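Local coordinates for protein FAD-dependent oxidoreductase (PDB 3M9V) that binds dTDP and a flavin and probably oxidises a dTDP-linked sugar on the biosynthetic route to D-kijanose, using an acyl-CoA dehydrogenase fold, at residues E121-R129 / I234-R242; A314-S322 / Q335-A343. All coordinates share one frame; numbering follows the deposited sequence.

Interaction 1: E121-R129 / I234-R242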
loop_
_atom_site.group_PDB
_atom_site.type_symbol
_atom_site.label_atom_id
_atom_site.label_comp_id
_atom_site.label_asym_id
_atom_site.label_seq_id
_atom_site.Cartn_x
_atom_site.Cartn_y
_atom_site.Cartn_z
ATOM N N GLU A 121 50.594 -7.771 -10.084
ATOM C CA GLU A 121 51.444 -7.983 -8.926
ATOM C C GLU A 121 51.365 -6.755 -8.025
ATOM O O GLU A 121 51.541 -6.846 -6.802
ATOM C CB GLU A 121 52.883 -8.298 -9.328
ATOM C CG GLU A 121 53.735 -8.658 -8.113
ATOM C CD GLU A 121 55.228 -8.631 -8.397
ATOM O OE1 GLU A 121 55.618 -8.300 -9.537
ATOM O OE2 GLU A 121 56.024 -8.940 -7.484
ATOM N N ARG A 122 51.072 -5.624 -8.662
ATOM C CA ARG A 122 50.920 -4.366 -7.938
ATOM C C ARG A 122 49.727 -4.470 -6.974
ATOM O O ARG A 122 49.878 -4.261 -5.768
ATOM C CB ARG A 122 50.787 -3.185 -8.908
ATOM C CG ARG A 122 51.120 -1.842 -8.263
ATOM C CD ARG A 122 50.203 -0.702 -8.708
ATOM N NE ARG A 122 50.775 0.130 -9.764
ATOM C CZ ARG A 122 52.078 0.287 -9.988
ATOM N NH1 ARG A 122 52.977 -0.313 -9.213
ATOM N NH2 ARG A 122 52.486 1.059 -10.987
ATOM N N ALA A 123 48.560 -4.822 -7.511
ATOM C CA ALA A 123 47.337 -5.019 -6.724
ATOM C C ALA A 123 47.509 -6.081 -5.635
ATOM O O ALA A 123 47.199 -5.830 -4.457
ATOM C CB ALA A 123 46.183 -5.378 -7.638
ATOM N N ARG A 124 48.008 -7.252 -6.028
ATOM C CA ARG A 124 48.161 -8.344 -5.078
ATOM C C ARG A 124 49.033 -8.000 -3.881
ATOM O O ARG A 124 48.707 -8.376 -2.752
ATOM C CB ARG A 124 48.736 -9.595 -5.737
ATOM C CG ARG A 124 47.805 -10.307 -6.709
ATOM C CD ARG A 124 48.348 -11.704 -7.000
ATOM N NE ARG A 124 49.738 -11.641 -7.457
ATOM C CZ ARG A 124 50.102 -11.464 -8.729
ATOM N NH1 ARG A 124 51.385 -11.420 -9.062
ATOM N NH2 ARG A 124 49.187 -11.335 -9.680
ATOM N N THR A 125 50.156 -7.328 -4.137
ATOM C CA THR A 125 51.133 -6.959 -3.108
ATOM C C THR A 125 50.478 -5.974 -2.140
ATOM O O THR A 125 50.577 -6.118 -0.914
ATOM C CB THR A 125 52.330 -6.179 -3.724
ATOM O OG1 THR A 125 52.904 -6.932 -4.795
ATOM C CG2 THR A 125 53.403 -5.919 -2.692
ATOM N N LEU A 126 49.824 -4.966 -2.716
ATOM C CA LEU A 126 49.188 -3.924 -1.929
ATOM C C LEU A 126 48.017 -4.495 -1.127
ATOM O O LEU A 126 47.935 -4.290 0.080
ATOM C CB LEU A 126 48.764 -2.781 -2.855
ATOM C CG LEU A 126 47.838 -1.765 -2.192
ATOM C CD1 LEU A 126 48.617 -1.039 -1.100
ATOM C CD2 LEU A 126 47.336 -0.763 -3.230
ATOM N N ALA A 127 47.125 -5.221 -1.800
ATOM C CA ALA A 127 46.018 -5.928 -1.159
ATOM C C ALA A 127 46.506 -6.790 -0.005
ATOM O O ALA A 127 45.928 -6.759 1.095
ATOM C CB ALA A 127 45.300 -6.810 -2.171
ATOM N N GLU A 128 47.574 -7.553 -0.260
ATOM C CA GLU A 128 48.138 -8.438 0.776
ATOM C C GLU A 128 48.614 -7.675 2.018
ATOM O O GLU A 128 48.363 -8.058 3.172
ATOM C CB GLU A 128 49.290 -9.313 0.241
ATOM C CG GLU A 128 49.828 -10.229 1.328
ATOM C CD GLU A 128 50.859 -11.252 0.895
ATOM O OE1 GLU A 128 51.638 -11.652 1.780
ATOM O OE2 GLU A 128 50.892 -11.710 -0.265
ATOM N N ARG A 129 49.291 -6.557 1.777
ATOM C CA ARG A 129 49.738 -5.761 2.918
ATOM C C ARG A 129 48.552 -5.267 3.738
ATOM O O ARG A 129 48.517 -5.404 4.963
ATOM C CB ARG A 129 50.642 -4.590 2.517
ATOM C CG ARG A 129 51.491 -4.172 3.719
ATOM C CD ARG A 129 52.942 -3.789 3.402
ATOM N NE ARG A 129 53.041 -2.617 2.529
ATOM C CZ ARG A 129 53.405 -2.659 1.250
ATOM N NH1 ARG A 129 53.443 -1.528 0.557
ATOM N NH2 ARG A 129 53.739 -3.808 0.671
ATOM N N ILE A 234 50.745 10.542 -3.347
ATOM C CA ILE A 234 50.540 9.100 -3.328
ATOM C C ILE A 234 51.569 8.444 -4.237
ATOM O O ILE A 234 51.639 8.778 -5.423
ATOM C CB ILE A 234 49.157 8.694 -3.921
ATOM C CG1 ILE A 234 48.043 9.696 -3.577
ATOM C CG2 ILE A 234 48.881 7.222 -3.603
ATOM C CD1 ILE A 234 47.582 9.630 -2.166
ATOM N N PRO A 235 52.325 7.484 -3.692
ATOM C CA PRO A 235 53.284 6.726 -4.481
ATOM C C PRO A 235 52.608 5.780 -5.483
ATOM O O PRO A 235 51.477 5.343 -5.263
ATOM C CB PRO A 235 54.090 5.972 -3.425
ATOM C CG PRO A 235 53.203 5.871 -2.232
ATOM C CD PRO A 235 52.293 7.072 -2.277
ATOM N N ALA A 236 53.276 5.493 -6.598
ATOM C CA ALA A 236 52.678 4.736 -7.703
ATOM C C ALA A 236 52.161 3.355 -7.294
ATOM O O ALA A 236 51.177 2.848 -7.834
ATOM C CB ALA A 236 53.687 4.605 -8.854
ATOM N N ASP A 237 52.809 2.736 -6.315
ATOM C CA ASP A 237 52.381 1.395 -5.942
ATOM C C ASP A 237 51.284 1.422 -4.881
ATOM O O ASP A 237 51.018 0.422 -4.210
ATOM C CB ASP A 237 53.589 0.608 -5.438
ATOM C CG ASP A 237 54.171 1.185 -4.157
ATOM O OD1 ASP A 237 53.713 2.242 -3.662
ATOM O OD2 ASP A 237 55.119 0.562 -3.637
ATOM N N HIS A 238 50.694 2.594 -4.682
ATOM C CA HIS A 238 49.526 2.714 -3.814
ATOM C C HIS A 238 48.293 3.134 -4.605
ATOM O O HIS A 238 47.321 3.666 -4.058
ATOM C CB HIS A 238 49.793 3.720 -2.705
ATOM C CG HIS A 238 50.692 3.172 -1.651
ATOM N ND1 HIS A 238 50.884 3.789 -0.438
ATOM C CD2 HIS A 238 51.442 2.049 -1.632
ATOM C CE1 HIS A 238 51.714 3.066 0.291
ATOM N NE2 HIS A 238 52.064 2.001 -0.409
ATOM N N VAL A 239 48.373 2.874 -5.904
ATOM C CA VAL A 239 47.318 3.240 -6.840
ATOM C C VAL A 239 46.902 2.023 -7.664
ATOM O O VAL A 239 47.748 1.465 -8.372
ATOM C CB VAL A 239 47.805 4.353 -7.768
ATOM C CG1 VAL A 239 46.725 4.681 -8.780
ATOM C CG2 VAL A 239 48.135 5.581 -6.920
ATOM N N LEU A 240 45.639 1.602 -7.555
ATOM C CA LEU A 240 45.085 0.616 -8.482
ATOM C C LEU A 240 44.412 1.322 -9.663
ATOM O O LEU A 240 43.314 1.850 -9.524
ATOM C CB LEU A 240 44.089 -0.297 -7.763
ATOM C CG LEU A 240 44.386 -0.865 -6.366
ATOM C CD1 LEU A 240 43.089 -0.911 -5.572
ATOM C CD2 LEU A 240 45.003 -2.256 -6.350
ATOM N N MET A 241 45.056 1.363 -10.823
ATOM C CA MET A 241 44.450 1.939 -12.019
ATOM C C MET A 241 43.285 1.103 -12.541
ATOM O O MET A 241 43.446 -0.084 -12.791
ATOM C CB MET A 241 45.499 2.013 -13.129
ATOM C CG MET A 241 46.672 2.912 -12.793
ATOM S SD MET A 241 46.218 4.658 -12.921
ATOM C CE MET A 241 45.389 4.606 -14.511
ATOM N N ARG A 242 42.106 1.680 -12.726
ATOM C CA ARG A 242 41.016 0.908 -13.326
ATOM C C ARG A 242 40.968 1.226 -14.822
ATOM O O ARG A 242 42.016 1.401 -15.443
ATOM C CB ARG A 242 39.685 1.243 -12.648
ATOM C CG ARG A 242 39.698 1.124 -11.134
ATOM C CD ARG A 242 40.264 -0.201 -10.655
ATOM N NE ARG A 242 40.113 -0.298 -9.200
ATOM C CZ ARG A 242 40.391 -1.359 -8.445
ATOM N NH1 ARG A 242 40.857 -2.479 -8.973
ATOM N NH2 ARG A 242 40.206 -1.307 -7.133
HETATM O O HOH W 1 51.531 -2.421 -4.431
#

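Interaction 2: A314-S322 / Q335-A343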
loop_
_atom_site.group_PDB
_atom_site.type_symbol
_atom_site.label_atom_id
_atom_site.label_comp_id
_atom_site.label_asym_id
_atom_site.label_seq_id
_atom_site.Cartn_x
_atom_site.Cartn_y
_atom_site.Cartn_z
ATOM N N ALA A 314 18.630 -13.077 -2.385
ATOM C CA ALA A 314 19.499 -12.302 -3.282
ATOM C C ALA A 314 20.938 -12.475 -2.797
ATOM O O ALA A 314 21.858 -12.463 -3.615
ATOM C CB ALA A 314 19.131 -10.826 -3.192
ATOM N N LEU A 315 21.135 -12.654 -1.491
ATOM C CA LEU A 315 22.483 -12.922 -0.981
ATOM C C LEU A 315 23.007 -14.309 -1.356
ATOM O O LEU A 315 24.173 -14.478 -1.725
ATOM C CB LEU A 315 22.579 -12.669 0.527
ATOM C CG LEU A 315 22.527 -11.160 0.810
ATOM C CD1 LEU A 315 22.120 -10.897 2.236
ATOM C CD2 LEU A 315 23.874 -10.478 0.526
ATOM N N THR A 316 22.126 -15.305 -1.315
ATOM C CA THR A 316 22.511 -16.644 -1.768
ATOM C C THR A 316 22.849 -16.649 -3.248
ATOM O O THR A 316 23.875 -17.205 -3.626
ATOM C CB THR A 316 21.348 -17.603 -1.557
ATOM O OG1 THR A 316 21.142 -17.715 -0.146
ATOM C CG2 THR A 316 21.663 -18.983 -2.151
ATOM N N ALA A 317 21.988 -16.027 -4.052
ATOM C CA ALA A 317 22.226 -15.914 -5.474
ATOM C C ALA A 317 23.510 -15.143 -5.761
ATOM O O ALA A 317 24.259 -15.510 -6.660
ATOM C CB ALA A 317 21.048 -15.246 -6.145
ATOM N N ALA A 318 23.751 -14.051 -5.039
ATOM C CA ALA A 318 24.964 -13.280 -5.271
ATOM C C ALA A 318 26.222 -14.097 -4.963
ATOM O O ALA A 318 27.199 -13.988 -5.713
ATOM C CB ALA A 318 24.961 -11.973 -4.474
ATOM N N ASP A 319 26.209 -14.893 -3.899
ATOM C CA ASP A 319 27.334 -15.751 -3.527
ATOM C C ASP A 319 27.629 -16.795 -4.613
ATOM O O ASP A 319 28.798 -17.014 -4.950
ATOM C CB ASP A 319 27.039 -16.465 -2.197
ATOM C CG ASP A 319 27.432 -15.643 -0.976
ATOM O OD1 ASP A 319 28.313 -14.758 -1.116
ATOM O OD2 ASP A 319 26.888 -15.861 0.141
ATOM N N ALA A 320 26.590 -17.441 -5.160
ATOM C CA ALA A 320 26.713 -18.388 -6.279
ATOM C C ALA A 320 27.326 -17.737 -7.515
ATOM O O ALA A 320 28.280 -18.262 -8.076
ATOM C CB ALA A 320 25.351 -19.044 -6.640
ATOM N N LEU A 321 26.805 -16.601 -7.955
ATOM C CA LEU A 321 27.372 -15.939 -9.119
ATOM C C LEU A 321 28.788 -15.420 -8.850
ATOM O O LEU A 321 29.646 -15.434 -9.735
ATOM C CB LEU A 321 26.500 -14.773 -9.566
ATOM C CG LEU A 321 25.149 -15.231 -10.118
ATOM C CD1 LEU A 321 24.216 -14.040 -9.979
ATOM C CD2 LEU A 321 25.354 -15.573 -11.573
ATOM N N SER A 322 29.031 -14.980 -7.620
ATOM C CA SER A 322 30.341 -14.465 -7.251
ATOM C C SER A 322 31.415 -15.541 -7.406
ATOM O O SER A 322 32.486 -15.295 -7.955
ATOM C CB SER A 322 30.333 -14.022 -5.787
ATOM O OG SER A 322 31.482 -13.242 -5.557
ATOM N N GLN A 335 23.798 -9.811 -13.852
ATOM C CA GLN A 335 22.925 -10.646 -13.052
ATOM C C GLN A 335 23.117 -10.330 -11.574
ATOM O O GLN A 335 22.149 -10.276 -10.834
ATOM C CB GLN A 335 23.206 -12.119 -13.351
ATOM C CG GLN A 335 22.488 -12.455 -14.639
ATOM C CD GLN A 335 22.525 -13.929 -14.942
ATOM O OE1 GLN A 335 22.406 -14.787 -14.065
ATOM N NE2 GLN A 335 22.676 -14.231 -16.227
ATOM N N MET A 336 24.355 -10.127 -11.136
ATOM C CA MET A 336 24.586 -9.838 -9.726
ATOM C C MET A 336 23.897 -8.540 -9.323
ATOM O O MET A 336 23.192 -8.500 -8.316
ATOM C CB MET A 336 26.074 -9.816 -9.422
ATOM C CG MET A 336 26.684 -11.224 -9.496
ATOM S SD MET A 336 28.452 -11.224 -9.097
ATOM C CE MET A 336 28.451 -10.796 -7.364
ATOM N N MET A 337 24.011 -7.520 -10.162
ATOM C CA MET A 337 23.409 -6.232 -9.861
ATOM C C MET A 337 21.872 -6.240 -9.889
ATOM O O MET A 337 21.184 -5.583 -9.107
ATOM C CB MET A 337 24.014 -5.164 -10.783
ATOM C CG MET A 337 23.504 -3.770 -10.466
ATOM S SD MET A 337 24.034 -3.152 -8.836
ATOM C CE MET A 337 25.816 -3.151 -8.799
ATOM N N ARG A 338 21.313 -7.023 -10.797
ATOM C CA ARG A 338 19.871 -7.205 -10.866
ATOM C C ARG A 338 19.330 -7.914 -9.615
ATOM O O ARG A 338 18.353 -7.459 -9.039
ATOM C CB ARG A 338 19.529 -8.037 -12.108
ATOM C CG ARG A 338 18.019 -8.318 -12.229
ATOM C CD ARG A 338 17.342 -7.149 -12.929
ATOM N NE ARG A 338 16.008 -7.396 -13.496
ATOM C CZ ARG A 338 15.778 -7.888 -14.709
ATOM N NH1 ARG A 338 16.786 -8.244 -15.488
ATOM N NH2 ARG A 338 14.539 -8.047 -15.145
ATOM N N HIS A 339 19.921 -9.021 -9.182
ATOM C CA HIS A 339 19.550 -9.567 -7.879
ATOM C C HIS A 339 19.651 -8.538 -6.759
ATOM O O HIS A 339 18.705 -8.451 -5.980
ATOM C CB HIS A 339 20.410 -10.754 -7.441
ATOM C CG HIS A 339 20.082 -12.033 -8.154
ATOM N ND1 HIS A 339 19.053 -12.865 -7.763
ATOM C CD2 HIS A 339 20.654 -12.621 -9.235
ATOM C CE1 HIS A 339 19.029 -13.931 -8.547
ATOM N NE2 HIS A 339 19.976 -13.795 -9.461
ATOM N N PHE A 340 20.768 -7.810 -6.668
ATOM C CA PHE A 340 20.998 -6.767 -5.657
ATOM C C PHE A 340 19.877 -5.732 -5.740
ATOM O O PHE A 340 19.201 -5.423 -4.748
ATOM C CB PHE A 340 22.390 -6.132 -5.848
ATOM C CG PHE A 340 22.789 -5.062 -4.853
ATOM C CD1 PHE A 340 22.110 -4.845 -3.649
ATOM C CD2 PHE A 340 23.874 -4.229 -5.151
ATOM C CE1 PHE A 340 22.522 -3.845 -2.741
ATOM C CE2 PHE A 340 24.258 -3.180 -4.288
ATOM C CZ PHE A 340 23.576 -2.996 -3.067
ATOM N N GLN A 341 19.692 -5.138 -6.914
ATOM C CA GLN A 341 18.719 -4.052 -6.977
ATOM C C GLN A 341 17.235 -4.426 -6.788
ATOM O O GLN A 341 16.461 -3.644 -6.234
ATOM C CB GLN A 341 18.946 -3.149 -8.190
ATOM C CG GLN A 341 20.409 -2.651 -8.211
ATOM C CD GLN A 341 20.698 -1.694 -7.061
ATOM O OE1 GLN A 341 19.879 -0.818 -6.748
ATOM N NE2 GLN A 341 21.880 -1.824 -6.452
ATOM N N CYS A 342 16.822 -5.586 -7.281
ATOM C CA CYS A 342 15.456 -6.055 -7.069
ATOM C C CYS A 342 15.218 -6.149 -5.557
ATOM O O CYS A 342 14.207 -5.671 -5.057
ATOM C CB CYS A 342 15.275 -7.465 -7.658
ATOM S SG CYS A 342 15.002 -7.314 -9.430
ATOM N N ALA A 343 16.154 -6.787 -4.868
ATOM C CA ALA A 343 16.032 -7.003 -3.413
ATOM C C ALA A 343 16.115 -5.704 -2.617
ATOM O O ALA A 343 15.390 -5.519 -1.639
ATOM C CB ALA A 343 17.080 -8.006 -2.891
#

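Interaction 1: E121-R129 / I234-R242
Arg122, on the first turn of helix 121-136, reaches across to the turn formed by Ala236 and Asp237 and lies along its backbone. Its CB leaves the helix toward that turn, and CG, anti to the backbone N (chi1 -160°), comes to 4.2 Å from Asp237 CA. CD then passes 3.3 Å from Val239 O, and bends at chi2 and chi3 bring the guanidinium over the turn. Ala236 O lies over one face of this group, nearer its margin than its centre. NE is 3.4 Å from Ala236 O at a poor angle, so the carbonyl oxygen lies over the face of the group without accepting a hydrogen bond from NE. At the tip, NH1 meets Asp237 CA at 3.7 Å, and both terminal nitrogens remain near Ala236 O. The carboxylate of Asp237 does not touch this arginine. One water ties the backbones together, donating to Arg122 O and to Asp237 O. One turn further along the helix, Leu126 sets CD2 4.0 Å from Asp237 O and also packs on Leu240. Leu240 CD2 presses against Ala123 CB at 3.6 Å, forming the apolar, buried side of the contact. Arg129 crosses His238 at about a right angle, with NH1 near the ring plane at the NE2 edge, 3.9 Å away. Strand 239-241 pairs with strand 196-202, and Arg242, just beyond it, forms a salt bridge with Glu115 and touches the bound dTDP. Here the N-terminal helical domain meets the middle beta domain of an acyl-CoA dehydrogenase fold, beside the nucleotide pocket.

Interaction 2: A314-S322 / Q335-A343
Leu321 and Met336 interlock where two neighbouring helices of the C-terminal helical domain of the acyl-CoA dehydrogenase fold run antiparallel, their segment axes 9.2 Å apart at 169°. The two side chains run alongside each other, pointing opposite ways, and Leu321 CB meets Met336 CG at 3.6 Å. With SD anti to CA and a bend at chi3 (67°), the methionine turns its CE to 3.8 Å from Ala318 O and brings it beside Ser322 CB. An alanine in place of Met336 would probably leave a gap beside Leu321 and strip Ala318 and Ser322 of their apolar neighbour. Packing is tight at the Ala314 end, where the alanine lets the helices approach: the CA atoms of Ala314 and His339 are 5.3 Å apart. There Ala314 CB and Ala343 CB stand 3.5 Å apart, closer than usual van der Waals contact, and Ala314 CB also lies against His339 O. Toward Gln335 the contact is looser and partly exposed. Leu321 CD2 only skims Gln335 OE1 at 3.9 Å, the two side chains crossing at about a right angle, while Gln335 NE2 bonds to Glu331 within its own helix. The other methyl of the leucine, CD1, approaches His339 CD2 obliquely. The imidazole of His339 also faces the second subunit, where its ND1 is hydrogen-bonded to Tyr305 OH of that chain and the two rings meet steeply. This bond helps fix the ring's rotation while one face receives a CH-pi contact from the helix opposite: Ala317 CB sits 3.6 Å from the ring centroid, 18° off its normal.

In the fold
Interaction 1 closes along the chain before interaction 2 opens. Their centres are about 28 Å apart and their nearest atoms about 15 Å, without touching. They share no helix or strand: 121-129 with 234-242 joins the N-terminal helices to the mixed beta-sheet, whereas 314-322 with 335-343 lies wholly among the C-terminal helices and borders another subunit of the tetramer. Both nevertheless border the dTDP site: Arg242 of the first touches the nucleotide, and the second acts one shell out, its Leu321 and Ser322 backbone oxygens accepting hydrogen bonds from dTDP-binding Arg332. The pocket draws on all three regions, and its bound dTDP is consistent with a nucleotide-linked sugar as substrate.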